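Local coordinates for type 4 fimbrial biogenesis protein PilF (Pseudomonas aeruginosa, PDB 2HO1) that acts as a tetratricopeptide-repeat outer membrane lipoprotein that is essential for localising PilQ and assembling it into the secretin of the type IV pilus, at residues 41-44 with 45-49; 78-81 with 82-86. One frame throughout, in Å; residues are numbered along the deposited sequence. Where two conformers were deposited one is given.

Interaction 1. Residues 41-44 with 45-49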
ATOM      1  N   ILE A  41     -14.638  21.553  17.078  1.00 37.51           N
ATOM      2  CA  ILE A  41     -14.526  20.619  15.961  1.00 37.69           C
ATOM      3  C   ILE A  41     -15.747  19.690  15.976  1.00 38.03           C
ATOM      4  O   ILE A  41     -16.320  19.385  14.914  1.00 37.78           O
ATOM      5  CB  ILE A  41     -13.210  19.803  16.032  1.00 37.94           C
ATOM      6  CG1 ILE A  41     -12.029  20.742  15.754  1.00 35.16           C
ATOM      7  CG2 ILE A  41     -13.224  18.658  15.009  1.00 37.20           C
ATOM      8  CD1 ILE A  41     -10.696  20.156  16.119  1.00 34.99           C
ATOM      9  N   GLN A  42     -16.183  19.269  17.168  1.00 35.42           N
ATOM     10  CA  GLN A  42     -17.346  18.386  17.241  1.00 37.17           C
ATOM     11  C   GLN A  42     -18.619  19.115  16.799  1.00 35.83           C
ATOM     12  O   GLN A  42     -19.471  18.530  16.127  1.00 35.13           O
ATOM     13  CB  GLN A  42     -17.551  17.864  18.667  1.00 39.50           C
ATOM     14  CG  GLN A  42     -16.522  16.851  19.136  1.00 42.34           C
ATOM     15  CD  GLN A  42     -16.516  15.612  18.282  1.00 45.72           C
ATOM     16  OE1 GLN A  42     -17.496  14.873  18.235  1.00 49.64           O
ATOM     17  NE2 GLN A  42     -15.409  15.373  17.594  1.00 47.46           N
ATOM     18  N   LEU A  43     -18.738  20.381  17.196  1.00 35.94           N
ATOM     19  CA  LEU A  43     -19.895  21.199  16.853  1.00 36.55           C
ATOM     20  C   LEU A  43     -19.953  21.313  15.330  1.00 36.93           C
ATOM     21  O   LEU A  43     -21.002  21.121  14.727  1.00 39.52           O
ATOM     22  CB  LEU A  43     -19.765  22.587  17.492  1.00 35.15           C
ATOM     23  CG  LEU A  43     -20.959  23.536  17.283  1.00 38.53           C
ATOM     24  CD1 LEU A  43     -22.282  22.855  17.616  1.00 38.92           C
ATOM     25  CD2 LEU A  43     -20.768  24.756  18.150  1.00 39.22           C
ATOM     26  N   GLY A  44     -18.803  21.623  14.732  1.00 38.28           N
ATOM     27  CA  GLY A  44     -18.686  21.718  13.279  1.00 37.79           C
ATOM     28  C   GLY A  44     -19.115  20.432  12.585  1.00 38.27           C
ATOM     29  O   GLY A  44     -19.930  20.450  11.663  1.00 37.46           O
ATOM     30  N   LEU A  45     -18.590  19.301  13.037  1.00 39.06           N
ATOM     31  CA  LEU A  45     -18.953  18.026  12.429  1.00 39.11           C
ATOM     32  C   LEU A  45     -20.432  17.720  12.612  1.00 39.89           C
ATOM     33  O   LEU A  45     -21.008  16.984  11.813  1.00 40.69           O
ATOM     34  CB  LEU A  45     -18.120  16.887  13.021  1.00 38.70           C
ATOM     35  CG  LEU A  45     -16.613  16.898  12.709  1.00 40.61           C
ATOM     36  CD1 LEU A  45     -15.921  15.828  13.572  1.00 42.43           C
ATOM     37  CD2 LEU A  45     -16.366  16.627  11.224  1.00 40.75           C
ATOM     38  N   GLY A  46     -21.042  18.268  13.671  1.00 39.02           N
ATOM     39  CA  GLY A  46     -22.458  18.034  13.902  1.00 36.76           C
ATOM     40  C   GLY A  46     -23.294  18.791  12.875  1.00 37.72           C
ATOM     41  O   GLY A  46     -24.296  18.277  12.366  1.00 35.38           O
ATOM     42  N   TYR A  47     -22.909  20.030  12.601  1.00 38.25           N
ATOM     43  CA  TYR A  47     -23.592  20.816  11.585  1.00 41.39           C
ATOM     44  C   TYR A  47     -23.502  20.129  10.226  1.00 42.11           C
ATOM     45  O   TYR A  47     -24.490  20.030   9.502  1.00 44.85           O
ATOM     46  CB  TYR A  47     -22.999  22.220  11.515  1.00 42.28           C
ATOM     47  CG  TYR A  47     -23.459  23.134  12.627  1.00 43.40           C
ATOM     48  CD1 TYR A  47     -24.802  23.257  12.938  1.00 46.92           C
ATOM     49  CD2 TYR A  47     -22.548  23.877  13.361  1.00 46.64           C
ATOM     50  CE1 TYR A  47     -25.226  24.093  13.947  1.00 47.57           C
ATOM     51  CE2 TYR A  47     -22.963  24.715  14.373  1.00 47.11           C
ATOM     52  CZ  TYR A  47     -24.303  24.820  14.662  1.00 48.69           C
ATOM     53  OH  TYR A  47     -24.721  25.653  15.669  1.00 52.71           O
ATOM     54  N   LEU A  48     -22.319  19.618   9.898  1.00 41.49           N
ATOM     55  CA  LEU A  48     -22.100  18.914   8.637  1.00 41.73           C
ATOM     56  C   LEU A  48     -23.002  17.692   8.534  1.00 44.02           C
ATOM     57  O   LEU A  48     -23.667  17.447   7.527  1.00 43.22           O
ATOM     58  CB  LEU A  48     -20.665  18.421   8.560  1.00 42.43           C
ATOM     59  CG  LEU A  48     -19.652  19.181   7.729  1.00 44.75           C
ATOM     60  CD1 LEU A  48     -18.303  18.516   7.907  1.00 43.39           C
ATOM     61  CD2 LEU A  48     -20.074  19.181   6.274  1.00 41.96           C
ATOM     62  N   GLN A  49     -22.986  16.894   9.592  1.00 43.80           N
ATOM     63  CA  GLN A  49     -23.779  15.685   9.647  1.00 45.61           C
ATOM     64  C   GLN A  49     -25.285  15.970   9.521  1.00 45.09           C
ATOM     65  O   GLN A  49     -26.029  15.158   8.999  1.00 45.58           O
ATOM     66  CB  GLN A  49     -23.426  14.974  10.964  1.00 49.10           C
ATOM     67  CG  GLN A  49     -24.440  14.021  11.535  1.00 54.48           C
ATOM     68  CD  GLN A  49     -24.138  13.698  13.004  1.00 58.02           C
ATOM     69  OE1 GLN A  49     -25.047  13.415  13.780  1.00 60.68           O
ATOM     70  NE2 GLN A  49     -22.858  13.744  13.385  1.00 58.47           N
TER
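Ile41 begins this run of helix 33-49 by accepting the backbone bond from Leu45: Leu45 N lies 2.9 Å from Ile41 O, with an N-H...O angle of 165°. Their side chains lie side by side and point the same way, Ile41 CG2 reaching Leu45 CD1 at 4.2 Å; beyond them, Leu45 also touches Ala76 of helix 71-83. Gln42 comes next, its O taking a more bent bond from Gly46 N at 2.9 Å. In the Gln42 side chain the bend at chi2 (-61°) brings NE2 across to Leu45 CD1, 4.1 Å away. At Leu43, the helical bond from Tyr47 N to Leu43 O measures 3.1 Å. With CG anti to the backbone N (chi1 -177°), Leu43 runs beside the ring and its CG lies 3.7 Å from Tyr47 CE2. The spacing Leu43, Gly44, Tyr47 matches the tetratricopeptide consensus of a leucine, a small residue and an aromatic, and both Leu43 and Tyr47 touch Pro59 of helix 57-66. Gly44 is buried and supplies only backbone here; its CA approaches the Tyr47 ring obliquely, while its O accepts from Leu48 N at 3.1 Å.

Interaction 2. Residues 78-81 with 82-86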
ATOM      1  N   ALA A  78     -12.135  20.729   5.234  1.00 31.05           N
ATOM      2  CA  ALA A  78     -11.950  20.089   3.941  1.00 29.44           C
ATOM      3  C   ALA A  78     -13.214  19.414   3.424  1.00 30.33           C
ATOM      4  O   ALA A  78     -13.526  19.521   2.241  1.00 29.09           O
ATOM      5  CB  ALA A  78     -10.795  19.104   3.988  1.00 29.25           C
ATOM      6  N   VAL A  79     -13.956  18.730   4.298  0.50 28.66           N
ATOM      7  CA  VAL A  79     -15.170  18.095   3.814  0.50 27.53           C
ATOM      8  C   VAL A  79     -16.278  19.140   3.666  0.50 27.82           C
ATOM      9  O   VAL A  79     -17.231  18.930   2.914  0.50 27.81           O
ATOM     10  CB  VAL A  79     -15.637  16.941   4.733  0.50 28.62           C
ATOM     11  CG1 VAL A  79     -14.453  16.039   5.094  0.50 21.88           C
ATOM     12  CG2 VAL A  79     -16.313  17.495   5.949  0.50 28.32           C
ATOM     13  N   VAL A  80     -16.167  20.256   4.385  1.00 27.42           N
ATOM     14  CA  VAL A  80     -17.177  21.307   4.250  1.00 29.24           C
ATOM     15  C   VAL A  80     -17.039  21.763   2.787  1.00 29.07           C
ATOM     16  O   VAL A  80     -18.007  21.748   2.047  1.00 31.99           O
ATOM     17  CB  VAL A  80     -16.952  22.537   5.161  1.00 29.09           C
ATOM     18  CG1 VAL A  80     -17.848  23.705   4.671  1.00 29.03           C
ATOM     19  CG2 VAL A  80     -17.304  22.204   6.633  1.00 28.55           C
ATOM     20  N   PHE A  81     -15.831  22.129   2.373  1.00 29.71           N
ATOM     21  CA  PHE A  81     -15.572  22.583   1.005  1.00 31.02           C
ATOM     22  C   PHE A  81     -15.887  21.528  -0.056  1.00 32.01           C
ATOM     23  O   PHE A  81     -16.427  21.841  -1.114  1.00 31.96           O
ATOM     24  CB  PHE A  81     -14.118  23.034   0.857  1.00 28.72           C
ATOM     25  CG  PHE A  81     -13.797  24.305   1.582  1.00 30.23           C
ATOM     26  CD1 PHE A  81     -14.626  25.407   1.481  1.00 32.90           C
ATOM     27  CD2 PHE A  81     -12.659  24.403   2.359  1.00 29.92           C
ATOM     28  CE1 PHE A  81     -14.329  26.577   2.148  1.00 32.65           C
ATOM     29  CE2 PHE A  81     -12.358  25.571   3.025  1.00 28.90           C
ATOM     30  CZ  PHE A  81     -13.193  26.659   2.920  1.00 29.69           C
ATOM     31  N   GLN A  82     -15.501  20.288   0.225  1.00 31.38           N
ATOM     32  CA  GLN A  82     -15.724  19.175  -0.684  1.00 32.53           C
ATOM     33  C   GLN A  82     -17.215  19.053  -0.905  1.00 33.08           C
ATOM     34  O   GLN A  82     -17.675  18.853  -2.018  1.00 34.62           O
ATOM     35  CB  GLN A  82     -15.161  17.893  -0.050  1.00 33.52           C
ATOM     36  CG  GLN A  82     -15.594  16.568  -0.663  1.00 33.87           C
ATOM     37  CD  GLN A  82     -14.891  15.381   0.033  1.00 35.43           C
ATOM     38  OE1 GLN A  82     -14.241  15.555   1.074  1.00 32.72           O
ATOM     39  NE2 GLN A  82     -15.021  14.194  -0.536  1.00 33.78           N
ATOM     40  N   THR A  83     -17.972  19.168   0.173  1.00 33.67           N
ATOM     41  CA  THR A  83     -19.424  19.091   0.097  1.00 33.85           C
ATOM     42  C   THR A  83     -20.000  20.268  -0.744  1.00 35.13           C
ATOM     43  O   THR A  83     -20.987  20.105  -1.461  1.00 32.08           O
ATOM     44  CB  THR A  83     -20.037  19.117   1.523  1.00 36.70           C
ATOM     45  OG1 THR A  83     -19.467  18.047   2.302  1.00 33.66           O
ATOM     46  CG2 THR A  83     -21.579  18.969   1.457  1.00 34.16           C
ATOM     47  N   GLU A  84     -19.391  21.446  -0.639  1.00 35.12           N
ATOM     48  CA  GLU A  84     -19.843  22.610  -1.427  1.00 37.31           C
ATOM     49  C   GLU A  84     -19.255  22.673  -2.838  1.00 38.65           C
ATOM     50  O   GLU A  84     -19.327  23.716  -3.486  1.00 39.25           O
ATOM     51  CB  GLU A  84     -19.470  23.911  -0.756  1.00 38.69           C
ATOM     52  CG  GLU A  84     -20.023  24.074   0.620  1.00 43.57           C
ATOM     53  CD  GLU A  84     -19.620  25.394   1.221  1.00 44.55           C
ATOM     54  OE1 GLU A  84     -18.536  25.925   0.868  1.00 47.20           O
ATOM     55  OE2 GLU A  84     -20.392  25.890   2.060  1.00 47.02           O
HETATM   56  N   MSE A  85     -18.658  21.574  -3.284  0.50 37.58           N
HETATM   57  CA  MSE A  85     -18.057  21.503  -4.614  0.50 38.91           C
HETATM   58  C   MSE A  85     -17.031  22.600  -4.878  0.50 37.80           C
HETATM   59  O   MSE A  85     -17.040  23.239  -5.932  0.50 35.62           O
HETATM   60  CB  MSE A  85     -19.139  21.545  -5.687  0.50 42.22           C
HETATM   61  CG  MSE A  85     -20.121  20.381  -5.593  0.50 48.07           C
HETATM   62 SE   MSE A  85     -19.289  18.661  -5.878  0.50 56.08          SE
HETATM   63  CE  MSE A  85     -19.586  18.478  -7.772  0.50 51.79           C
ATOM     64  N   GLU A  86     -16.159  22.817  -3.902  1.00 36.73           N
ATOM     65  CA  GLU A  86     -15.080  23.799  -4.021  1.00 34.63           C
ATOM     66  C   GLU A  86     -13.831  22.932  -3.887  1.00 32.47           C
ATOM     67  O   GLU A  86     -13.176  22.937  -2.859  1.00 32.66           O
ATOM     68  CB  GLU A  86     -15.147  24.829  -2.891  1.00 34.39           C
ATOM     69  CG  GLU A  86     -16.283  25.874  -3.038  1.00 35.73           C
ATOM     70  CD  GLU A  86     -15.949  26.923  -4.121  1.00 38.58           C
ATOM     71  OE1 GLU A  86     -14.769  26.965  -4.564  1.00 36.17           O
ATOM     72  OE2 GLU A  86     -16.854  27.698  -4.504  1.00 36.00           O
TER
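Phe81 O receives Glu86 N at 3.0 Å with an N-H...O angle of 161°, the long bond of a Schellman motif that ends helix 71-83. Its companion, from Met85 N to Gln82 O, is 3.2 Å, and Met85, a selenomethionine, has the positive phi (55°) expected of the C-prime residue. The turn delivers Glu86 to the N-cap position of helix 87-100, in the tight helix-turn-helix arrangement of tetratricopeptide proteins. Ahead of it the i to i+4 backbone bonds continue as far as the one from Glu84 N to Val80 O, 3.0 Å long. Outside the backbone, Glu84 OE1 comes to the edge of the Phe81 ring, 4.0 Å from Phe81 CD1, with ring and carboxylate planes 61° apart. Gln82 extends with CG anti to the backbone N, which brings OE1 within 4.1 Å of Val79 CG1; that oxygen is hydrogen-bonded to Tyr94, and NE2 to Glu117, so both ends of the amide are engaged. On helix 87-100, Tyr94 meets Ala78 and Val79, and Leu89 meets Phe81, whereas Val80 packs against Leu60 of helix 57-66 and Leu48 of helix 33-49.

In the fold
Interactions 1 and 2 lie on helices 33-49 and 71-83, in series along the chain with helix 57-66 between them; their centres are 14 Å apart, and they meet where Leu48 CG packs on Val80 CG2 at 4.0 Å. Interaction 1 runs along one helix, interaction 2 off the end of another. Ile41 and Gly44 are buried against exposed Gln42; Ala78, Val80 and Phe81 against exposed Thr83 and Met85. Each places a small residue three positions before an aromatic, Gly44 with Tyr47 and Ala78 with Phe81, the spacing expected of the TPR consensus. Residues 41-49 add aliphatic and aromatic contacts to backbone bonds, whereas in 78-86 a Schellman motif ends the helix and Gln82 and Glu84 join the apolar packing of Val80 and Phe81.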